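Local coordinates for fatty-acid-binding protein 1 (Arabidopsis thaliana, PDB 4DOO) that binds fatty acids in the plastid, preferring saturated chains, through a chalcone-isomerase-like fold, and may take part in alpha-linolenic acid metabolism, at residues E125-Q128 with S129-L133; L173-S176 with I177-Y181. All blocks are in the same frame, centred on the assembly; numbering follows the deposited sequence.

Contact 1: E125-Q128 with S129-L133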
loop_
_atom_site.group_PDB
_atom_site.type_symbol
_atom_site.label_atom_id
_atom_site.label_comp_id
_atom_site.label_asym_id
_atom_site.label_seq_id
_atom_site.Cartn_x
_atom_site.Cartn_y
_atom_site.Cartn_z
ATOM N N GLU A 125 0.088 20.952 -5.259
ATOM C CA GLU A 125 0.855 21.202 -4.042
ATOM C C GLU A 125 0.886 19.982 -3.140
ATOM O O GLU A 125 1.894 19.693 -2.498
ATOM C CB GLU A 125 0.294 22.408 -3.275
ATOM C CG GLU A 125 0.313 23.712 -4.070
ATOM C CD GLU A 125 0.070 24.943 -3.209
ATOM O OE1 GLU A 125 0.025 26.062 -3.768
ATOM O OE2 GLU A 125 -0.068 24.791 -1.976
ATOM N N LEU A 126 -0.228 19.264 -3.087
ATOM C CA LEU A 126 -0.304 18.064 -2.271
ATOM C C LEU A 126 0.688 17.046 -2.825
ATOM O O LEU A 126 1.486 16.475 -2.079
ATOM C CB LEU A 126 -1.725 17.487 -2.303
ATOM C CG LEU A 126 -1.915 16.182 -1.522
ATOM C CD1 LEU A 126 -1.458 16.384 -0.083
ATOM C CD2 LEU A 126 -3.375 15.755 -1.577
ATOM N N LEU A 127 0.643 16.835 -4.137
ATOM C CA LEU A 127 1.549 15.894 -4.789
ATOM C C LEU A 127 2.996 16.326 -4.592
ATOM O O LEU A 127 3.884 15.488 -4.494
ATOM C CB LEU A 127 1.248 15.791 -6.290
ATOM C CG LEU A 127 2.140 14.828 -7.091
ATOM C CD1 LEU A 127 2.005 13.408 -6.545
ATOM C CD2 LEU A 127 1.750 14.866 -8.563
ATOM N N GLN A 128 3.234 17.632 -4.531
ATOM C CA GLN A 128 4.592 18.125 -4.343
ATOM C C GLN A 128 5.084 17.867 -2.922
ATOM O O GLN A 128 6.272 17.633 -2.707
ATOM C CB GLN A 128 4.674 19.623 -4.660
ATOM C CG GLN A 128 6.079 20.202 -4.558
ATOM C CD GLN A 128 7.103 19.409 -5.357
ATOM O OE1 GLN A 128 6.949 19.206 -6.564
ATOM N NE2 GLN A 128 8.155 18.955 -4.684
ATOM N N SER A 129 4.176 17.908 -1.951
ATOM C CA SER A 129 4.562 17.658 -0.565
ATOM C C SER A 129 5.003 16.203 -0.420
ATOM O O SER A 129 5.839 15.873 0.428
ATOM C CB SER A 129 3.394 17.952 0.387
ATOM O OG SER A 129 2.303 17.075 0.168
ATOM N N PHE A 130 4.435 15.334 -1.251
ATOM C CA PHE A 130 4.791 13.917 -1.226
ATOM C C PHE A 130 6.158 13.758 -1.885
ATOM O O PHE A 130 7.061 13.131 -1.333
ATOM C CB PHE A 130 3.752 13.088 -1.986
ATOM C CG PHE A 130 4.057 11.616 -2.019
ATOM C CD1 PHE A 130 4.089 10.870 -0.844
ATOM C CD2 PHE A 130 4.321 10.976 -3.226
ATOM C CE1 PHE A 130 4.382 9.502 -0.869
ATOM C CE2 PHE A 130 4.613 9.612 -3.264
ATOM C CZ PHE A 130 4.643 8.874 -2.081
ATOM N N THR A 131 6.301 14.340 -3.069
ATOM C CA THR A 131 7.553 14.286 -3.815
ATOM C C THR A 131 8.732 14.771 -2.969
ATOM O O THR A 131 9.801 14.154 -2.962
ATOM C CB THR A 131 7.476 15.168 -5.082
ATOM O OG1 THR A 131 6.458 14.665 -5.955
ATOM C CG2 THR A 131 8.817 15.173 -5.818
ATOM N N SER A 132 8.529 15.879 -2.260
ATOM C CA SER A 132 9.572 16.464 -1.425
ATOM C C SER A 132 10.116 15.518 -0.361
ATOM O O SER A 132 11.224 15.711 0.137
ATOM C CB SER A 132 9.060 17.745 -0.753
ATOM O OG SER A 132 8.761 18.738 -1.718
ATOM N N LEU A 133 9.341 14.502 -0.004
ATOM C CA LEU A 133 9.787 13.545 1.000
ATOM C C LEU A 133 11.025 12.791 0.517
ATOM O O LEU A 133 11.825 12.310 1.323
ATOM C CB LEU A 133 8.672 12.544 1.320
ATOM C CG LEU A 133 7.381 13.069 1.960
ATOM C CD1 LEU A 133 6.408 11.910 2.151
ATOM C CD2 LEU A 133 7.686 13.731 3.299
HETATM O O HOH W 1 5.456 16.787 -7.459
#
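Ser132 doubles back on Gln128 at the C-terminal side of helix 124-131, a compact example of hydroxyl side chains serving backbone carbonyls one turn earlier. Gln128 O takes two bonds: Ser132 N reaches it at 2.9 Å, with an N-H...O angle of 160°, and Ser132 OG donates from the opposite face of the carbonyl plane. That hydroxyl lies beside its own backbone N (chi1 -64°), which aims it back toward the preceding turn. Thr131 N makes a straight bond to Leu127 O, 3.0 Å and 168°, and Thr131 OG1 stands 3.1 Å from the same Leu127 O. Ser129 OG also turns back, to Leu126 O, with Leu126 CD1 3.8 Å from that hydroxyl.

The packed part of the turn is apolar. Leu126 and Leu127 rest on Leu115 of helix 100-118, and the buried ring of Phe130 meets Phe107 and Phe134 edge-to-face while touching the lauric acid. The solvent side is looser: Gln128 bends at its second torsion and swings its amide across Thr131, where NE2 approaches Thr131 CB at 3.9 Å. A water donates to Gln128 OE1 at 3.0 Å and also hydrogen-bonds Thr131 OG1. The serine hydroxyls thus serve late carbonyls and the water serves the exposed amide, while the leucines pack against helix 100-118 and Phe130 alone of this contact turns its ring to the fatty acid.

Contact 2: L173-S176 with I177-Y181. With DAO (lauric acid), chain C.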
loop_
_atom_site.group_PDB
_atom_site.type_symbol
_atom_site.label_atom_id
_atom_site.label_comp_id
_atom_site.label_asym_id
_atom_site.label_seq_id
_atom_site.Cartn_x
_atom_site.Cartn_y
_atom_site.Cartn_z
ATOM N N LEU A 173 -4.400 12.030 0.261
ATOM C CA LEU A 173 -3.157 11.358 -0.108
ATOM C C LEU A 173 -3.142 9.907 0.374
ATOM O O LEU A 173 -2.764 9.007 -0.372
ATOM C CB LEU A 173 -1.951 12.105 0.467
ATOM C CG LEU A 173 -0.577 11.558 0.064
ATOM C CD1 LEU A 173 -0.437 11.563 -1.453
ATOM C CD2 LEU A 173 0.512 12.410 0.699
ATOM N N CYS A 174 -3.553 9.681 1.620
ATOM C CA CYS A 174 -3.576 8.322 2.158
ATOM C C CYS A 174 -4.450 7.424 1.299
ATOM O O CYS A 174 -4.045 6.328 0.914
ATOM C CB CYS A 174 -4.103 8.313 3.593
ATOM S SG CYS A 174 -2.933 8.924 4.810
ATOM N N ARG A 175 -5.651 7.905 0.998
ATOM C CA ARG A 175 -6.608 7.165 0.187
ATOM C C ARG A 175 -6.051 6.864 -1.201
ATOM O O ARG A 175 -6.161 5.740 -1.697
ATOM C CB ARG A 175 -7.890 7.986 0.048
ATOM C CG ARG A 175 -9.068 7.230 -0.503
ATOM C CD ARG A 175 -9.528 6.173 0.480
ATOM N NE ARG A 175 -10.896 5.758 0.205
ATOM C CZ ARG A 175 -11.297 5.208 -0.936
ATOM N NH1 ARG A 175 -10.437 4.993 -1.922
ATOM N NH2 ARG A 175 -12.568 4.884 -1.092
ATOM N N SER A 176 -5.460 7.875 -1.828
ATOM C CA SER A 176 -4.903 7.726 -3.168
ATOM C C SER A 176 -3.801 6.676 -3.246
ATOM O O SER A 176 -3.822 5.804 -4.117
ATOM C CB SER A 176 -4.366 9.071 -3.663
ATOM O OG SER A 176 -5.401 10.036 -3.734
ATOM N N ILE A 177 -2.837 6.759 -2.338
ATOM C CA ILE A 177 -1.736 5.804 -2.334
ATOM C C ILE A 177 -2.234 4.380 -2.088
ATOM O O ILE A 177 -1.899 3.466 -2.838
ATOM C CB ILE A 177 -0.675 6.194 -1.283
ATOM C CG1 ILE A 177 0.006 7.498 -1.716
ATOM C CG2 ILE A 177 0.366 5.095 -1.145
ATOM C CD1 ILE A 177 0.999 8.042 -0.721
ATOM N N LEU A 178 -3.041 4.197 -1.047
ATOM C CA LEU A 178 -3.579 2.876 -0.736
ATOM C C LEU A 178 -4.400 2.307 -1.884
ATOM O O LEU A 178 -4.420 1.098 -2.092
ATOM C CB LEU A 178 -4.454 2.928 0.514
ATOM C CG LEU A 178 -3.751 3.021 1.866
ATOM C CD1 LEU A 178 -4.792 3.151 2.970
ATOM C CD2 LEU A 178 -2.893 1.779 2.081
ATOM N N ASP A 179 -5.078 3.175 -2.630
ATOM C CA ASP A 179 -5.909 2.714 -3.740
ATOM C C ASP A 179 -5.098 2.007 -4.819
ATOM O O ASP A 179 -5.623 1.157 -5.537
ATOM C CB ASP A 179 -6.689 3.883 -4.359
ATOM C CG ASP A 179 -7.801 3.413 -5.284
ATOM O OD1 ASP A 179 -7.639 3.496 -6.522
ATOM O OD2 ASP A 179 -8.835 2.943 -4.766
ATOM N N LEU A 180 -3.818 2.355 -4.930
ATOM C CA LEU A 180 -2.945 1.741 -5.928
ATOM C C LEU A 180 -2.703 0.271 -5.631
ATOM O O LEU A 180 -2.455 -0.521 -6.538
ATOM C CB LEU A 180 -1.584 2.448 -5.960
ATOM C CG LEU A 180 -1.556 3.892 -6.451
ATOM C CD1 LEU A 180 -0.150 4.465 -6.281
ATOM C CD2 LEU A 180 -1.992 3.933 -7.914
ATOM N N TYR A 181 -2.759 -0.079 -4.351
ATOM C CA TYR A 181 -2.500 -1.445 -3.919
ATOM C C TYR A 181 -3.741 -2.281 -3.599
ATOM O O TYR A 181 -3.773 -3.479 -3.884
ATOM C CB TYR A 181 -1.577 -1.407 -2.694
ATOM C CG TYR A 181 -0.271 -0.675 -2.949
ATOM C CD1 TYR A 181 0.785 -1.299 -3.618
ATOM C CD2 TYR A 181 -0.113 0.653 -2.560
ATOM C CE1 TYR A 181 1.971 -0.611 -3.897
ATOM C CE2 TYR A 181 1.063 1.353 -2.832
ATOM C CZ TYR A 181 2.098 0.716 -3.500
ATOM O OH TYR A 181 3.252 1.418 -3.774
HETATM O O1 DAO C . 4.136 4.012 -8.949
HETATM O O2 DAO C . 4.594 2.173 -7.823
HETATM C C1 DAO C . 4.186 3.357 -7.880
HETATM C C2 DAO C . 3.750 4.031 -6.599
HETATM C C3 DAO C . 4.954 4.264 -5.702
HETATM C C4 DAO C . 4.579 5.116 -4.482
HETATM C C5 DAO C . 5.695 5.099 -3.435
HETATM C C6 DAO C . 6.803 6.089 -3.784
HETATM C C7 DAO C . 8.132 5.669 -3.180
HETATM C C8 DAO C . 9.276 6.369 -3.897
HETATM C C9 DAO C . 10.623 5.850 -3.426
HETATM C C10 DAO C . 11.754 6.624 -4.097
HETATM C C11 DAO C . 12.987 6.660 -3.201
HETATM C C12 DAO C . 14.173 7.233 -3.948
#
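The fatty-acid pocket of this chalcone-isomerase-like fold is walled in part by helix 171-182, whose successive turns meet where Leu173 packs on Ile177. The two side chains cross at a slant, Leu173 CD1 lying 3.9 Å from Ile177 CD1. Ile177 CG1 is anti to its carbonyl carbon (chi1 -67°), which lays it back along the preceding turn, 3.4 Å from Leu173 O; the same carbonyl accepts a nearly straight bond from Ile177 N (3.0 Å, 174°). Both residues touch Leu156 of strand 155-160. Replacing Ile177 with alanine would probably open a gap beside Leu173 CD1 and deprive Leu156 of part of its apolar cover.

Another flank of the helix is charged. Arg175, bent at chi2, brings NH1 to 3.9 Å from Asp179 OD2, a long salt bridge in which the carboxylate oxygen sits at the guanidinium edge and the two planes are 25° apart. Each group has a further partner: Arg175 NH2 pairs with Asp78, and Asp179 OD1 with Arg114 of helix 100-118.

Just beyond Asp179 the helix reaches the ligand. Leu180 CD1 lies 3.9 Å from C2 of lauric acid and Tyr181 OH 3.8 Å from its C3, while that hydroxyl hydrogen-bonds Tyr43, whose OH also hydrogen-bonds the lauric acid. The chemistry thus divides by face: alternating charges tie the helix to its neighbours and would be expected to balance one another, whereas leucine and tyrosine meet the first carbons of the acyl chain.

Two separate helices, one earlier and one later in the chain, converge on one lauric-acid pocket, and their inner faces touch although the centres of contact 1 and contact 2 are about 14 Å apart. The join is aromatic on aliphatic: Phe130 CE1 lies 3.7 Å from Ile177 CD1, and Phe130 CD1 4.2 Å from Leu173 CD2. Both contacts also supply lauric-acid neighbours, Phe130 from contact 1 and Leu180 with Tyr181 from contact 2. Leu180 sits close to the carboxylate-binding residues, its side chain about 4 Å from that of Ser110, whereas the side chain of Phe130 is about 7 Å from that of Ser110. The pair illustrates how a pocket wall can be assembled from helices distant in sequence.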